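Local structure of Rna-directed RNA polymerase (Infectious pancreatic necrosis virus, 3ZED) at residues 369-379 against 522-530. The protein catalyses RNA-directed RNA synthesis for viral genome replication and probably occurs both free and covalently attached to the genomic RNA. Numbering follows the deposited sequence.
Sequences MTIIRDSLDND and KNLRETIVE
In the palm region of this birnavirus polymerase, helix 369-377 leads into the hairpin of strands 382-386 and 389-394, which carries the permuted ADN motif C as in other birnavirus polymerases. Helix 524-530, reached through a two-residue link from strand 515-521 of the same four-stranded antiparallel sheet, crosses it at 131°, roughly antiparallel but well splayed. A knob-into-hole joins them: Ile528 sits among Met369, Ile372, Arg373 and Leu376. Ile528 CD1 meets Leu376 CD1 tip to tip at 3.7 Å and also touches Ile372 CG2, while Ile528 CG2 lies 4.0 Å from Arg373 CD. Two successive turns of the Met369 chain fold its CE back to 3.8 Å from Ile528 CG1. Leu524 crosses Ile372 and Leu376 at about a right angle, Leu524 CG 4.0 Å from Leu376 CD1. Leu393 and Trp398 of the sheet pack on Ile372 and Leu524, and Phe574 of strand 573-578 on Met369, Arg373 and Ile528.

A Schellman motif at Asp379 closes helix 369-377. Arg525 and Leu376 lie alongside, pointing opposite ways, with Leu376 CD2 over one guanidinium face. Arg525 NH2 donates to Leu376 O at 2.7 Å (N-H...O 148°) and, more bent (137°) within a nearly coplanar salt bridge, to the anti lone pair of Asp379 OD1 at 3.2 Å.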
loop_
_atom_site.group_PDB
_atom_site.type_symbol
_atom_site.label_atom_id
_atom_site.label_comp_id
_atom_site.label_asym_id
_atom_site.label_seq_id
_atom_site.Cartn_x
_atom_site.Cartn_y
_atom_site.Cartn_z
ATOM N N MET B 369 -10.078 -14.618 16.215
ATOM C CA MET B 369 -9.855 -15.499 17.375
ATOM C C MET B 369 -10.721 -16.766 17.305
ATOM O O MET B 369 -10.233 -17.835 17.669
ATOM C CB MET B 369 -10.063 -14.759 18.691
ATOM C CG MET B 369 -8.991 -13.696 18.946
ATOM S SD MET B 369 -7.265 -14.321 19.001
ATOM C CE MET B 369 -7.342 -15.437 20.413
ATOM N N THR B 370 -11.957 -16.669 16.760
ATOM C CA THR B 370 -12.835 -17.826 16.541
ATOM C C THR B 370 -12.174 -18.762 15.507
ATOM O O THR B 370 -12.096 -19.960 15.741
ATOM C CB THR B 370 -14.249 -17.365 16.110
ATOM O OG1 THR B 370 -14.816 -16.605 17.175
ATOM C CG2 THR B 370 -15.188 -18.530 15.793
ATOM N N ILE B 371 -11.665 -18.201 14.394
ATOM C CA ILE B 371 -10.994 -18.967 13.335
ATOM C C ILE B 371 -9.747 -19.657 13.930
ATOM O O ILE B 371 -9.576 -20.857 13.708
ATOM C CB ILE B 371 -10.675 -18.087 12.087
ATOM C CG1 ILE B 371 -11.983 -17.740 11.319
ATOM C CG2 ILE B 371 -9.687 -18.794 11.143
ATOM C CD1 ILE B 371 -11.934 -16.398 10.577
ATOM N N ILE B 372 -8.940 -18.931 14.736
ATOM C CA ILE B 372 -7.735 -19.465 15.387
ATOM C C ILE B 372 -8.097 -20.601 16.366
ATOM O O ILE B 372 -7.484 -21.671 16.307
ATOM C CB ILE B 372 -6.905 -18.339 16.076
ATOM C CG1 ILE B 372 -6.194 -17.450 15.011
ATOM C CG2 ILE B 372 -5.896 -18.906 17.115
ATOM C CD1 ILE B 372 -5.548 -16.132 15.582
ATOM N N ARG B 373 -9.093 -20.373 17.239
ATOM C CA ARG B 373 -9.525 -21.351 18.250
ATOM C C ARG B 373 -10.058 -22.632 17.604
ATOM O O ARG B 373 -9.693 -23.719 18.056
ATOM C CB ARG B 373 -10.555 -20.746 19.220
ATOM C CG ARG B 373 -9.903 -19.802 20.257
ATOM C CD ARG B 373 -10.925 -19.190 21.201
ATOM N NE ARG B 373 -11.571 -18.017 20.604
ATOM C CZ ARG B 373 -12.589 -17.341 21.141
ATOM N NH1 ARG B 373 -13.112 -17.721 22.305
ATOM N NH2 ARG B 373 -13.094 -16.283 20.514
ATOM N N ASP B 374 -10.865 -22.515 16.528
ATOM C CA ASP B 374 -11.393 -23.671 15.805
ATOM C C ASP B 374 -10.246 -24.472 15.170
ATOM O O ASP B 374 -10.267 -25.702 15.227
ATOM C CB ASP B 374 -12.448 -23.253 14.744
ATOM C CG ASP B 374 -13.763 -22.698 15.302
ATOM O OD1 ASP B 374 -13.887 -22.581 16.557
ATOM O OD2 ASP B 374 -14.658 -22.358 14.492
ATOM N N SER B 375 -9.226 -23.782 14.633
ATOM C CA SER B 375 -8.060 -24.427 14.043
ATOM C C SER B 375 -7.325 -25.262 15.082
ATOM O O SER B 375 -7.032 -26.435 14.824
ATOM C CB SER B 375 -7.118 -23.399 13.423
ATOM O OG SER B 375 -7.629 -22.976 12.170
ATOM N N LEU B 376 -7.058 -24.668 16.264
ATOM C CA LEU B 376 -6.361 -25.329 17.370
ATOM C C LEU B 376 -7.147 -26.551 17.888
ATOM O O LEU B 376 -6.527 -27.583 18.154
ATOM C CB LEU B 376 -6.074 -24.350 18.516
ATOM C CG LEU B 376 -5.029 -23.251 18.220
ATOM C CD1 LEU B 376 -5.129 -22.147 19.239
ATOM C CD2 LEU B 376 -3.572 -23.818 18.146
ATOM N N ASP B 377 -8.505 -26.443 17.992
ATOM C CA ASP B 377 -9.362 -27.544 18.449
ATOM C C ASP B 377 -9.384 -28.692 17.446
ATOM O O ASP B 377 -9.484 -29.850 17.857
ATOM C CB ASP B 377 -10.812 -27.063 18.711
ATOM C CG ASP B 377 -10.987 -25.987 19.777
ATOM O OD1 ASP B 377 -9.981 -25.647 20.461
ATOM O OD2 ASP B 377 -12.120 -25.458 19.905
ATOM N N ASN B 378 -9.324 -28.375 16.138
ATOM C CA ASN B 378 -9.375 -29.364 15.063
ATOM C C ASN B 378 -7.962 -29.781 14.590
ATOM O O ASN B 378 -7.835 -30.571 13.653
ATOM C CB ASN B 378 -10.203 -28.819 13.903
ATOM C CG ASN B 378 -11.673 -28.690 14.231
ATOM O OD1 ASN B 378 -12.336 -29.660 14.620
ATOM N ND2 ASN B 378 -12.220 -27.495 14.059
ATOM N N ASP B 379 -6.916 -29.277 15.276
ATOM C CA ASP B 379 -5.495 -29.511 14.989
ATOM C C ASP B 379 -5.185 -29.253 13.478
ATOM O O ASP B 379 -4.528 -30.060 12.801
ATOM C CB ASP B 379 -5.049 -30.909 15.461
ATOM C CG ASP B 379 -3.559 -31.015 15.737
ATOM O OD1 ASP B 379 -3.042 -30.235 16.590
ATOM O OD2 ASP B 379 -2.901 -31.868 15.102
ATOM N N LYS B 522 4.685 -18.837 21.228
ATOM C CA LYS B 522 4.678 -20.239 21.657
ATOM C C LYS B 522 3.526 -20.539 22.618
ATOM O O LYS B 522 3.022 -19.630 23.288
ATOM C CB LYS B 522 6.015 -20.601 22.322
ATOM C CG LYS B 522 7.133 -20.867 21.330
ATOM C CD LYS B 522 8.452 -21.160 22.030
ATOM C CE LYS B 522 9.496 -21.677 21.066
ATOM N NZ LYS B 522 10.881 -21.539 21.604
ATOM N N ASN B 523 3.139 -21.838 22.701
ATOM C CA ASN B 523 2.081 -22.369 23.570
ATOM C C ASN B 523 0.823 -21.523 23.390
ATOM O O ASN B 523 0.331 -20.896 24.331
ATOM C CB ASN B 523 2.546 -22.416 25.061
ATOM C CG ASN B 523 3.888 -23.079 25.290
ATOM O OD1 ASN B 523 4.080 -24.262 25.007
ATOM N ND2 ASN B 523 4.849 -22.330 25.811
ATOM N N LEU B 524 0.361 -21.446 22.136
ATOM C CA LEU B 524 -0.774 -20.615 21.715
ATOM C C LEU B 524 -2.070 -21.014 22.413
ATOM O O LEU B 524 -2.729 -20.126 22.928
ATOM C CB LEU B 524 -0.931 -20.638 20.182
ATOM C CG LEU B 524 -1.968 -19.666 19.573
ATOM C CD1 LEU B 524 -1.757 -18.217 20.052
ATOM C CD2 LEU B 524 -1.988 -19.768 18.043
ATOM N N ARG B 525 -2.423 -22.319 22.453
ATOM C CA ARG B 525 -3.628 -22.820 23.138
ATOM C C ARG B 525 -3.717 -22.317 24.578
ATOM O O ARG B 525 -4.755 -21.830 25.005
ATOM C CB ARG B 525 -3.621 -24.360 23.177
ATOM C CG ARG B 525 -4.347 -25.056 22.048
ATOM C CD ARG B 525 -4.175 -26.567 22.158
ATOM N NE ARG B 525 -4.494 -27.225 20.892
ATOM C CZ ARG B 525 -3.585 -27.618 20.008
ATOM N NH1 ARG B 525 -2.293 -27.467 20.263
ATOM N NH2 ARG B 525 -3.961 -28.181 18.867
ATOM N N GLU B 526 -2.610 -22.484 25.322
ATOM C CA GLU B 526 -2.420 -22.135 26.727
ATOM C C GLU B 526 -2.529 -20.626 26.911
ATOM O O GLU B 526 -3.244 -20.211 27.803
ATOM C CB GLU B 526 -1.059 -22.661 27.253
ATOM C CG GLU B 526 -0.811 -24.167 27.121
ATOM C CD GLU B 526 -0.412 -24.733 25.764
ATOM O OE1 GLU B 526 -0.345 -23.962 24.781
ATOM O OE2 GLU B 526 -0.233 -25.969 25.669
ATOM N N THR B 527 -1.857 -19.815 26.049
ATOM C CA THR B 527 -1.880 -18.333 26.039
ATOM C C THR B 527 -3.313 -17.806 25.883
ATOM O O THR B 527 -3.653 -16.855 26.580
ATOM C CB THR B 527 -0.967 -17.774 24.907
ATOM O OG1 THR B 527 0.326 -18.341 25.048
ATOM C CG2 THR B 527 -0.847 -16.225 24.914
ATOM N N ILE B 528 -4.145 -18.410 24.978
ATOM C CA ILE B 528 -5.551 -18.009 24.762
ATOM C C ILE B 528 -6.363 -18.324 26.035
ATOM O O ILE B 528 -7.135 -17.471 26.483
ATOM C CB ILE B 528 -6.151 -18.650 23.471
ATOM C CG1 ILE B 528 -5.365 -18.142 22.230
ATOM C CG2 ILE B 528 -7.649 -18.329 23.318
ATOM C CD1 ILE B 528 -5.607 -18.898 20.965
ATOM N N VAL B 529 -6.136 -19.503 26.648
ATOM C CA VAL B 529 -6.804 -19.917 27.896
ATOM C C VAL B 529 -6.431 -18.914 29.023
ATOM O O VAL B 529 -7.311 -18.465 29.761
ATOM C CB VAL B 529 -6.463 -21.395 28.270
ATOM C CG1 VAL B 529 -6.913 -21.746 29.691
ATOM C CG2 VAL B 529 -7.059 -22.371 27.265
ATOM N N GLU B 530 -5.146 -18.539 29.105
ATOM C CA GLU B 530 -4.616 -17.576 30.073
ATOM C C GLU B 530 -5.264 -16.196 29.866
ATOM O O GLU B 530 -5.664 -15.575 30.844
ATOM C CB GLU B 530 -3.077 -17.476 29.952
ATOM C CG GLU B 530 -2.431 -16.733 31.108
ATOM C CD GLU B 530 -0.962 -16.377 30.977
ATOM O OE1 GLU B 530 -0.287 -16.906 30.063
ATOM O OE2 GLU B 530 -0.478 -15.582 31.815
#